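Local structure of lipoxygenase (Cyanothece sp., 5EK8) at residues A[53-58]-A[100-105]; A[171-176]-A[396-401]; A[199-204]-A[227-232]; A[289-294]-A[311-316]. The protein probably inserts molecular oxygen into polyunsaturated fatty acids at a non-heme iron centre, as a 9R-lipoxygenase. One frame throughout, in Å; residues are numbered along the deposited sequence.

Overall arrangement
Contacts 2 and 4 are buried, whereas contacts 1 and 3 are only partly so. Contacts 1 and 4 both join antiparallel strands by backbone hydrogen bonds, but they lie on opposite sides of the chain's centre, with their own centres about 69 Å apart: contact 1 in the N-terminal beta domain, contact 4 in a hairpin packed on helix 337-377. Contact 2, nearest the middle of the chain, is rich in charged and amide groups and reaches the surroundings of the iron. Contact 3 is nested in the chain loop that contact 2 closes, as is contact 4, and packs a loop tyrosine against aliphatic branches of helix 188-214.

Contact 1 of 4, residues A[53-58]-A[100-105]; sequences NKATGQ and IYYDPE
The N-terminal beta domain, consistent with the PLAT domain of lipoxygenases, contains the antiparallel strand pair in which Asn53, Lys54 and Ala55 face Tyr102, Tyr101 and Ile100. Two hydrogen-bonded pairs flank a non-hydrogen-bonded one. Asn53 N reaches Tyr102 O at 2.9 Å and Tyr102 N returns a bond to Asn53 O; Ala55 N meets Ile100 O at 2.9 Å, and Ile100 N meets Ala55 O. Between them, Lys54 CA lies 3.2 Å from Ile100 O in a CA-H...O contact.

The side chains of Asn53, Ala55, Ile100 and Tyr102 share one face of the sheet. Asn53 CB sits over a face of the Tyr102 ring, 4.2 Å from its centroid and 15° off the normal, a CH-pi contact. Beyond it the Asn53 amide stacks alongside the phenol, the two planes 26° apart. The Tyr102 CG stands between its own backbone N and carbonyl carbon (chi1 74°), and its ring lies alongside the neighbouring strand, where CE2 touches Ala55 CB at 3.7 Å. Alanine is small enough to fit beside that ring. Pro104 CG closes on Asn53 CB at 3.7 Å. Asn53 ND2 donates to Gln150 O, so the buried amide has a polar partner while its flat group lies along the ring.

On the other face Lys54 NZ pairs with Glu99. Main-chain bonds thus fix the strand register, the stack and CH-pi contact join the paired strands, and apolar contacts of Ile100 and Tyr102 join this sheet to strand 72-79 of the second.

Contact 2 of 4, residues A[171-176]-A[396-401]; sequences FARIFM and NINRRG
Arg399 and Met176 make the hydrogen bond of this contact. The NE-H of Arg399 donates to Met176 O, with NE and O 2.8 Å apart; the acceptor lies in the guanidinium plane, 1° out of it, and the donor comes nearly along the C=O axis. The group's other nitrogens are held too, NH1 by Asp403 in a salt bridge and NH2 by Pro177 O, which fixes the rotation of the flat group.

Apolar contact comes from the same two residues. Met176 CG is anti to the backbone N (chi1 -157°), and a bend at chi3 (66°) places CE 3.6 Å from Arg399 CB, on the aliphatic part of the arginine.

Arg173 packs on the helix by its NH2, which lies against Asn398 CB and the adjoining backbone, the guanidinium and amide planes 84° apart. The positive charge is answered elsewhere, by Glu368 at NE and Asp402 at NH1.

Asn398 suits its place because an amide can both give and take: ND2 binds Glu368 and OD1 accepts from ND1 of His364, an iron ligand. Glu368 OE2 takes both Arg173 NE and Asn398 ND2, so segment 171-176 meets helix 394-404 at the second shell of the lipoxygenase iron site.

Contact 3 of 4, residues A[199-204]-A[227-232]; sequences NVLTPI and DYPPNL
Asp227 OD2 is gripped twice, by a salt bridge from Lys207 and a hydrogen bond from His208 NE2, while its CB rests 3.8 Å from Ile204 CG2. Both polar partners lie further along helix 188-214, so the carboxylate ties Asp227 to the helix that carries segment 199-204.

Tyr228 forms the apolar heart of the contact. Ile204 CG2 stands over the centre of its ring, 3.8 Å from the centroid and 13° off the normal, in a CH-pi contact. Beta-branching puts a methyl directly on CB, and CG2, anti to the backbone N, is the branch set over the ring; the two side chains slide past each other in opposite directions. Leu201 comes at the ring's edge instead: CD2 lies in the ring plane, 3.8 Å from Tyr228 CD1, the two side chains crossing at about a right angle.

The helix is kinked here, where Pro203 has no N-H to give and Ile204 N, with no bond to the turn before, makes a weak 3.2 Å bond to Leu201 O.

The phenol OH is hydrogen-bonded to Thr612 OG1 on helix 608-623. A tyrosine therefore serves two environments at once, its ring accepting aliphatic groups and its hydroxyl a polar partner, and so links the loop to helices 188-214 and 608-623.

Contact 4 of 4, residues A[289-294]-A[311-316]; sequences DLHNVE and IQSRYP
Leu290 and Arg314 lie side by side and point the same way. The leucine CD1 sits 3.6 Å above the guanidinium plane, offset toward the rim, and Leu290 CB touches Arg314 CG at 3.6 Å. Bends at chi2 and chi3 (-91° and -89°) fold the arginine chain, and its planar end is held by the carbonyls of Ser318, Tyr282 and Trp279, bound to NE, NH2 and NH1. Arginine suits this place, offering several N-H donors round a flat group whose face can take a methyl.

On the sheet face of His291, Val293, Ile311 and Ser313, Val293 and Ile311 also run side by side, CG1 to CG1 at 3.7 Å. The His291 ring presents its ND1 edge to Ser313 OG in a hydrogen bond whose very short modelled length is doubtful; its NE2 is hydrogen-bonded to Ser595 OG. Ile345 of helix 337-377 touches His291, Val293 and Ile311.

The hairpin strands are joined by Asn292 N to Gln312 O at 2.9 Å and Gln312 N to Asn292 O; Arg314 N to Leu290 O, at 3.1 Å, continues the pairing past the strand ends. Buried polar groups here are thus met by main-chain and side-chain partners, while apolar branches seat the hairpin on the long helix.

Contact 1 of 4, residues A[53-58]-A[100-105]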
# COMPACT_ATOMS: atom_id res chain seq x y z
N ASN A 53 -41.02 21.85 3.51
CA ASN A 53 -40.18 22.97 3.10
C ASN A 53 -39.01 22.42 2.27
O ASN A 53 -38.84 21.20 2.18
CB ASN A 53 -39.69 23.73 4.34
CG ASN A 53 -39.10 25.09 4.00
OD1 ASN A 53 -38.25 25.22 3.12
ND2 ASN A 53 -39.57 26.11 4.71
N LYS A 54 -38.22 23.29 1.66
CA LYS A 54 -37.12 22.81 0.82
C LYS A 54 -35.83 23.61 0.97
O LYS A 54 -35.84 24.81 1.27
CB LYS A 54 -37.56 22.79 -0.65
CG LYS A 54 -36.85 23.79 -1.55
CD LYS A 54 -37.11 23.50 -3.02
CE LYS A 54 -38.59 23.57 -3.36
NZ LYS A 54 -38.82 23.45 -4.82
N ALA A 55 -34.71 22.92 0.76
CA ALA A 55 -33.39 23.52 0.76
C ALA A 55 -32.64 23.08 -0.50
O ALA A 55 -32.60 21.90 -0.82
CB ALA A 55 -32.62 23.12 2.01
N THR A 56 -32.06 24.04 -1.21
CA THR A 56 -31.40 23.71 -2.47
C THR A 56 -29.95 24.16 -2.49
O THR A 56 -29.51 24.93 -1.62
CB THR A 56 -32.11 24.35 -3.68
OG1 THR A 56 -32.09 25.78 -3.54
CG2 THR A 56 -33.55 23.87 -3.77
N GLY A 57 -29.21 23.68 -3.48
CA GLY A 57 -27.85 24.15 -3.66
C GLY A 57 -27.00 23.26 -4.54
O GLY A 57 -27.50 22.35 -5.19
N GLN A 58 -25.70 23.53 -4.57
CA GLN A 58 -24.77 22.72 -5.34
C GLN A 58 -23.46 22.54 -4.58
O GLN A 58 -22.91 23.50 -4.04
CB GLN A 58 -24.50 23.34 -6.71
CG GLN A 58 -23.52 22.55 -7.56
CD GLN A 58 -23.26 23.19 -8.90
OE1 GLN A 58 -23.23 24.41 -9.02
NE2 GLN A 58 -23.08 22.36 -9.92
N ILE A 100 -33.32 19.21 -1.45
CA ILE A 100 -33.77 18.49 -0.25
C ILE A 100 -35.13 18.95 0.26
O ILE A 100 -35.36 20.14 0.44
CB ILE A 100 -32.77 18.66 0.92
CG1 ILE A 100 -31.33 18.41 0.46
CG2 ILE A 100 -33.14 17.74 2.08
CD1 ILE A 100 -31.01 16.97 0.17
N TYR A 101 -36.03 18.00 0.50
CA TYR A 101 -37.28 18.33 1.18
C TYR A 101 -37.14 18.08 2.67
O TYR A 101 -36.92 16.94 3.10
CB TYR A 101 -38.44 17.51 0.60
CG TYR A 101 -38.79 17.90 -0.82
CD1 TYR A 101 -39.68 18.93 -1.08
CD2 TYR A 101 -38.23 17.23 -1.90
CE1 TYR A 101 -40.01 19.30 -2.37
CE2 TYR A 101 -38.55 17.59 -3.20
CZ TYR A 101 -39.44 18.62 -3.43
OH TYR A 101 -39.76 18.98 -4.72
N TYR A 102 -37.25 19.14 3.47
CA TYR A 102 -37.15 19.00 4.92
C TYR A 102 -38.37 19.58 5.63
O TYR A 102 -39.04 20.48 5.11
CB TYR A 102 -35.87 19.64 5.44
CG TYR A 102 -35.85 21.16 5.46
CD1 TYR A 102 -36.19 21.87 6.60
CD2 TYR A 102 -35.45 21.88 4.34
CE1 TYR A 102 -36.17 23.25 6.63
CE2 TYR A 102 -35.41 23.27 4.36
CZ TYR A 102 -35.78 23.94 5.51
OH TYR A 102 -35.75 25.32 5.54
N ASP A 103 -38.64 19.07 6.82
CA ASP A 103 -39.78 19.50 7.62
C ASP A 103 -39.32 20.37 8.79
O ASP A 103 -38.56 19.90 9.64
CB ASP A 103 -40.57 18.29 8.12
CG ASP A 103 -41.76 18.68 8.99
OD1 ASP A 103 -42.14 19.87 9.02
OD2 ASP A 103 -42.34 17.77 9.63
N PRO A 104 -39.77 21.63 8.83
CA PRO A 104 -39.41 22.52 9.94
C PRO A 104 -40.00 22.08 11.27
O PRO A 104 -39.47 22.45 12.31
CB PRO A 104 -40.00 23.87 9.51
CG PRO A 104 -40.16 23.77 8.03
CD PRO A 104 -40.51 22.33 7.78
N GLU A 105 -41.07 21.30 11.24
CA GLU A 105 -41.81 20.96 12.46
C GLU A 105 -41.06 20.01 13.40
O GLU A 105 -41.42 19.90 14.57
CB GLU A 105 -43.16 20.35 12.11
CG GLU A 105 -44.10 21.31 11.41
CD GLU A 105 -45.41 20.66 11.01
OE1 GLU A 105 -45.89 19.77 11.75
OE2 GLU A 105 -45.96 21.03 9.96

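Contact 2 of 4, residues A[171-176]-A[396-401]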
# COMPACT_ATOMS: atom_id res chain seq x y z
N PHE A 171 3.30 12.27 -5.40
CA PHE A 171 2.38 11.18 -5.68
C PHE A 171 0.94 11.60 -5.45
O PHE A 171 0.68 12.57 -4.74
CB PHE A 171 2.71 9.96 -4.82
CG PHE A 171 4.16 9.56 -4.85
CD1 PHE A 171 4.75 9.13 -6.03
CD2 PHE A 171 4.93 9.60 -3.69
CE1 PHE A 171 6.08 8.75 -6.05
CE2 PHE A 171 6.26 9.22 -3.71
CZ PHE A 171 6.84 8.79 -4.90
N ALA A 172 0.02 10.88 -6.06
CA ALA A 172 -1.39 11.09 -5.78
C ALA A 172 -1.75 10.46 -4.43
O ALA A 172 -1.88 9.24 -4.32
CB ALA A 172 -2.25 10.52 -6.88
N ARG A 173 -1.88 11.30 -3.42
CA ARG A 173 -2.16 10.86 -2.06
C ARG A 173 -3.23 11.75 -1.43
O ARG A 173 -3.47 12.87 -1.89
CB ARG A 173 -0.89 10.88 -1.20
CG ARG A 173 0.27 10.11 -1.79
CD ARG A 173 1.39 9.97 -0.78
NE ARG A 173 0.87 9.39 0.45
CZ ARG A 173 1.57 9.25 1.57
NH1 ARG A 173 2.83 9.66 1.63
NH2 ARG A 173 0.99 8.71 2.64
N ILE A 174 -3.86 11.26 -0.37
CA ILE A 174 -4.84 12.06 0.35
C ILE A 174 -4.12 13.10 1.19
O ILE A 174 -2.98 12.90 1.62
CB ILE A 174 -5.75 11.19 1.25
CG1 ILE A 174 -6.97 11.98 1.71
CG2 ILE A 174 -4.97 10.63 2.44
CD1 ILE A 174 -7.99 11.16 2.46
N PHE A 175 -4.76 14.25 1.41
CA PHE A 175 -4.19 15.26 2.29
C PHE A 175 -4.60 14.95 3.72
O PHE A 175 -5.78 15.04 4.08
CB PHE A 175 -4.64 16.66 1.88
CG PHE A 175 -4.06 17.75 2.73
CD1 PHE A 175 -2.69 17.94 2.78
CD2 PHE A 175 -4.88 18.59 3.48
CE1 PHE A 175 -2.14 18.95 3.56
CE2 PHE A 175 -4.34 19.60 4.26
CZ PHE A 175 -2.97 19.78 4.30
N MET A 176 -3.63 14.58 4.54
CA MET A 176 -3.92 14.13 5.89
C MET A 176 -2.79 14.50 6.85
O MET A 176 -1.98 13.65 7.21
CB MET A 176 -4.17 12.62 5.91
CG MET A 176 -4.99 12.12 7.08
SD MET A 176 -5.82 10.57 6.70
CE MET A 176 -4.43 9.46 6.53
N ASN A 396 -4.22 5.32 5.62
CA ASN A 396 -3.76 5.29 7.00
C ASN A 396 -2.33 4.78 7.10
O ASN A 396 -1.47 5.42 7.70
CB ASN A 396 -4.69 4.43 7.86
CG ASN A 396 -6.13 4.91 7.84
OD1 ASN A 396 -6.40 6.11 7.95
ND2 ASN A 396 -7.07 3.97 7.69
N ILE A 397 -2.08 3.62 6.50
CA ILE A 397 -0.77 2.99 6.63
C ILE A 397 0.29 3.78 5.88
O ILE A 397 1.43 3.88 6.34
CB ILE A 397 -0.78 1.51 6.15
CG1 ILE A 397 0.58 0.87 6.40
CG2 ILE A 397 -1.16 1.39 4.69
CD1 ILE A 397 1.03 0.91 7.85
N ASN A 398 -0.07 4.38 4.74
CA ASN A 398 0.89 5.21 4.03
C ASN A 398 1.25 6.46 4.83
O ASN A 398 2.43 6.83 4.95
CB ASN A 398 0.36 5.58 2.65
CG ASN A 398 0.35 4.41 1.70
OD1 ASN A 398 0.87 3.34 2.01
ND2 ASN A 398 -0.23 4.61 0.52
N ARG A 399 0.23 7.10 5.39
CA ARG A 399 0.44 8.27 6.23
C ARG A 399 1.27 7.93 7.47
O ARG A 399 2.03 8.76 7.96
CB ARG A 399 -0.91 8.87 6.65
CG ARG A 399 -0.80 10.06 7.59
CD ARG A 399 0.06 11.16 7.00
NE ARG A 399 0.27 12.25 7.95
CZ ARG A 399 1.29 12.33 8.79
NH1 ARG A 399 2.22 11.38 8.80
NH2 ARG A 399 1.39 13.36 9.61
N ARG A 400 1.13 6.70 7.95
CA ARG A 400 1.94 6.23 9.07
C ARG A 400 3.39 6.02 8.64
O ARG A 400 4.33 6.37 9.36
CB ARG A 400 1.36 4.93 9.65
CG ARG A 400 2.25 4.25 10.69
CD ARG A 400 2.53 5.16 11.88
NE ARG A 400 3.34 4.49 12.88
CZ ARG A 400 3.87 5.09 13.94
NH1 ARG A 400 3.67 6.39 14.13
NH2 ARG A 400 4.60 4.40 14.81
N GLY A 401 3.57 5.43 7.46
CA GLY A 401 4.88 5.21 6.89
C GLY A 401 5.62 6.51 6.67
O GLY A 401 6.85 6.53 6.67

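Contact 3 of 4, residues A[199-204]-A[227-232]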
# COMPACT_ATOMS: atom_id res chain seq x y z
N ASN A 199 3.03 -4.14 21.57
CA ASN A 199 3.25 -4.27 23.01
C ASN A 199 4.15 -5.46 23.35
O ASN A 199 4.92 -5.41 24.30
CB ASN A 199 1.92 -4.40 23.76
CG ASN A 199 2.01 -3.86 25.18
OD1 ASN A 199 3.01 -3.27 25.58
ND2 ASN A 199 0.95 -4.06 25.95
N VAL A 200 4.07 -6.52 22.55
CA VAL A 200 5.00 -7.64 22.72
C VAL A 200 6.42 -7.26 22.28
O VAL A 200 7.37 -7.44 23.05
CB VAL A 200 4.55 -8.87 21.92
CG1 VAL A 200 5.59 -9.98 22.01
CG2 VAL A 200 3.19 -9.36 22.41
N LEU A 201 6.56 -6.74 21.07
CA LEU A 201 7.89 -6.57 20.46
C LEU A 201 8.68 -5.32 20.89
O LEU A 201 9.91 -5.34 20.88
CB LEU A 201 7.75 -6.59 18.94
CG LEU A 201 7.54 -7.96 18.29
CD1 LEU A 201 7.08 -7.83 16.84
CD2 LEU A 201 8.83 -8.75 18.37
N THR A 202 7.98 -4.25 21.24
CA THR A 202 8.64 -2.97 21.53
C THR A 202 9.55 -2.95 22.76
O THR A 202 10.60 -2.31 22.72
CB THR A 202 7.59 -1.84 21.67
OG1 THR A 202 6.80 -1.77 20.48
CG2 THR A 202 8.26 -0.49 21.90
N PRO A 203 9.17 -3.63 23.87
CA PRO A 203 10.09 -3.62 25.01
C PRO A 203 11.47 -4.21 24.69
O PRO A 203 12.45 -3.86 25.34
CB PRO A 203 9.37 -4.48 26.05
CG PRO A 203 7.94 -4.30 25.73
CD PRO A 203 7.87 -4.23 24.23
N ILE A 204 11.52 -5.09 23.69
CA ILE A 204 12.78 -5.68 23.24
C ILE A 204 13.65 -4.62 22.58
O ILE A 204 14.80 -4.39 22.98
CB ILE A 204 12.53 -6.84 22.25
CG1 ILE A 204 11.46 -7.80 22.76
CG2 ILE A 204 13.82 -7.60 21.98
CD1 ILE A 204 11.83 -8.53 24.04
N ASP A 227 17.01 -12.31 21.39
CA ASP A 227 15.93 -11.65 22.13
C ASP A 227 14.65 -11.49 21.31
O ASP A 227 13.57 -11.28 21.87
CB ASP A 227 16.40 -10.28 22.64
CG ASP A 227 17.29 -10.40 23.86
OD1 ASP A 227 17.47 -11.53 24.37
OD2 ASP A 227 17.82 -9.37 24.33
N TYR A 228 14.75 -11.59 19.99
CA TYR A 228 13.57 -11.65 19.13
C TYR A 228 13.29 -13.11 18.76
O TYR A 228 14.20 -13.93 18.78
CB TYR A 228 13.75 -10.82 17.85
CG TYR A 228 13.78 -9.32 18.05
CD1 TYR A 228 12.61 -8.61 18.25
CD2 TYR A 228 14.97 -8.62 18.01
CE1 TYR A 228 12.63 -7.23 18.42
CE2 TYR A 228 15.01 -7.25 18.18
CZ TYR A 228 13.84 -6.56 18.39
OH TYR A 228 13.88 -5.19 18.55
N PRO A 229 12.03 -13.43 18.44
CA PRO A 229 11.71 -14.77 17.95
C PRO A 229 12.46 -15.10 16.67
O PRO A 229 12.86 -14.19 15.95
CB PRO A 229 10.19 -14.72 17.71
CG PRO A 229 9.81 -13.29 17.82
CD PRO A 229 10.81 -12.64 18.71
N PRO A 230 12.65 -16.40 16.38
CA PRO A 230 13.36 -16.79 15.15
C PRO A 230 12.52 -16.54 13.90
O PRO A 230 11.31 -16.37 14.01
CB PRO A 230 13.61 -18.28 15.36
CG PRO A 230 12.49 -18.72 16.24
CD PRO A 230 12.25 -17.57 17.17
N ASN A 231 13.17 -16.53 12.74
CA ASN A 231 12.46 -16.38 11.47
C ASN A 231 12.61 -17.65 10.66
O ASN A 231 13.14 -18.64 11.15
CB ASN A 231 12.98 -15.19 10.67
CG ASN A 231 14.29 -15.49 9.97
OD1 ASN A 231 15.20 -16.08 10.55
ND2 ASN A 231 14.39 -15.10 8.70
N LEU A 232 12.15 -17.62 9.41
CA LEU A 232 12.15 -18.81 8.58
C LEU A 232 13.56 -19.38 8.37
O LEU A 232 13.76 -20.59 8.50
CB LEU A 232 11.51 -18.51 7.22
CG LEU A 232 11.58 -19.66 6.22
CD1 LEU A 232 10.85 -20.88 6.76
CD2 LEU A 232 11.04 -19.24 4.85

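Contact 4 of 4, residues A[289-294]-A[311-316]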
# COMPACT_ATOMS: atom_id res chain seq x y z
N ASP A 289 27.80 0.99 2.58
CA ASP A 289 28.38 0.76 1.27
C ASP A 289 27.29 0.65 0.21
O ASP A 289 26.13 0.42 0.54
CB ASP A 289 29.25 -0.50 1.27
CG ASP A 289 30.45 -0.38 2.19
OD1 ASP A 289 30.84 0.76 2.53
OD2 ASP A 289 31.02 -1.43 2.55
N LEU A 290 27.68 0.80 -1.05
CA LEU A 290 26.76 0.62 -2.18
C LEU A 290 27.37 -0.33 -3.20
O LEU A 290 28.53 -0.17 -3.58
CB LEU A 290 26.44 1.95 -2.84
CG LEU A 290 25.01 2.47 -2.80
CD1 LEU A 290 24.84 3.63 -3.77
CD2 LEU A 290 24.02 1.36 -3.10
N HIS A 291 26.60 -1.31 -3.65
CA HIS A 291 27.12 -2.29 -4.59
C HIS A 291 26.26 -2.46 -5.84
O HIS A 291 25.10 -2.85 -5.77
CB HIS A 291 27.28 -3.65 -3.90
CG HIS A 291 28.07 -3.59 -2.63
ND1 HIS A 291 29.45 -3.51 -2.62
CD2 HIS A 291 27.68 -3.61 -1.34
CE1 HIS A 291 29.87 -3.47 -1.37
NE2 HIS A 291 28.82 -3.53 -0.57
N ASN A 292 26.86 -2.15 -6.99
CA ASN A 292 26.28 -2.55 -8.26
C ASN A 292 26.50 -4.05 -8.41
O ASN A 292 27.59 -4.49 -8.78
CB ASN A 292 26.91 -1.78 -9.43
CG ASN A 292 26.58 -0.30 -9.40
OD1 ASN A 292 25.61 0.12 -8.78
ND2 ASN A 292 27.39 0.48 -10.08
N VAL A 293 25.48 -4.83 -8.10
CA VAL A 293 25.62 -6.28 -8.13
C VAL A 293 24.78 -6.90 -9.22
O VAL A 293 23.62 -6.54 -9.42
CB VAL A 293 25.25 -6.93 -6.77
CG1 VAL A 293 26.28 -6.58 -5.73
CG2 VAL A 293 23.87 -6.50 -6.32
N GLU A 294 25.38 -7.84 -9.95
CA GLU A 294 24.66 -8.52 -11.01
C GLU A 294 24.83 -10.02 -10.85
O GLU A 294 25.95 -10.53 -10.79
CB GLU A 294 25.16 -8.05 -12.38
CG GLU A 294 25.05 -6.54 -12.56
CD GLU A 294 25.28 -6.09 -13.99
OE1 GLU A 294 26.44 -5.80 -14.34
OE2 GLU A 294 24.29 -6.03 -14.76
N ILE A 311 30.37 -7.83 -8.63
CA ILE A 311 30.16 -6.76 -7.67
C ILE A 311 31.06 -5.57 -7.98
O ILE A 311 32.28 -5.69 -8.03
CB ILE A 311 30.42 -7.23 -6.22
CG1 ILE A 311 29.48 -8.36 -5.83
CG2 ILE A 311 30.27 -6.06 -5.25
CD1 ILE A 311 29.73 -8.92 -4.43
N GLN A 312 30.44 -4.41 -8.19
CA GLN A 312 31.20 -3.20 -8.41
C GLN A 312 30.78 -2.13 -7.41
O GLN A 312 29.66 -1.65 -7.45
CB GLN A 312 31.02 -2.71 -9.85
CG GLN A 312 31.97 -1.61 -10.23
CD GLN A 312 31.87 -1.22 -11.68
OE1 GLN A 312 32.87 -0.88 -12.30
NE2 GLN A 312 30.66 -1.29 -12.24
N SER A 313 31.69 -1.77 -6.51
CA SER A 313 31.31 -0.97 -5.35
C SER A 313 31.74 0.49 -5.43
O SER A 313 32.77 0.82 -6.02
CB SER A 313 31.88 -1.60 -4.07
OG SER A 313 31.47 -2.95 -3.95
N ARG A 314 30.93 1.35 -4.84
CA ARG A 314 31.29 2.74 -4.61
C ARG A 314 32.43 2.82 -3.62
O ARG A 314 32.50 2.01 -2.69
CB ARG A 314 30.09 3.53 -4.08
CG ARG A 314 28.87 3.45 -4.97
CD ARG A 314 28.85 4.59 -5.97
NE ARG A 314 28.18 5.77 -5.43
CZ ARG A 314 26.93 6.11 -5.72
NH1 ARG A 314 26.22 5.38 -6.58
NH2 ARG A 314 26.41 7.20 -5.17
N TYR A 315 33.34 3.77 -3.82
CA TYR A 315 34.28 4.12 -2.76
C TYR A 315 33.45 4.68 -1.62
O TYR A 315 32.33 5.14 -1.84
CB TYR A 315 35.32 5.13 -3.24
CG TYR A 315 36.28 4.60 -4.28
CD1 TYR A 315 37.50 4.04 -3.91
CD2 TYR A 315 35.98 4.65 -5.64
CE1 TYR A 315 38.38 3.54 -4.86
CE2 TYR A 315 36.85 4.16 -6.59
CZ TYR A 315 38.05 3.60 -6.19
OH TYR A 315 38.93 3.11 -7.14
N PRO A 316 33.98 4.64 -0.39
CA PRO A 316 33.25 5.28 0.71
C PRO A 316 32.99 6.75 0.42
O PRO A 316 31.94 7.28 0.80
CB PRO A 316 34.18 5.10 1.91
CG PRO A 316 34.98 3.89 1.58
CD PRO A 316 35.17 3.92 0.09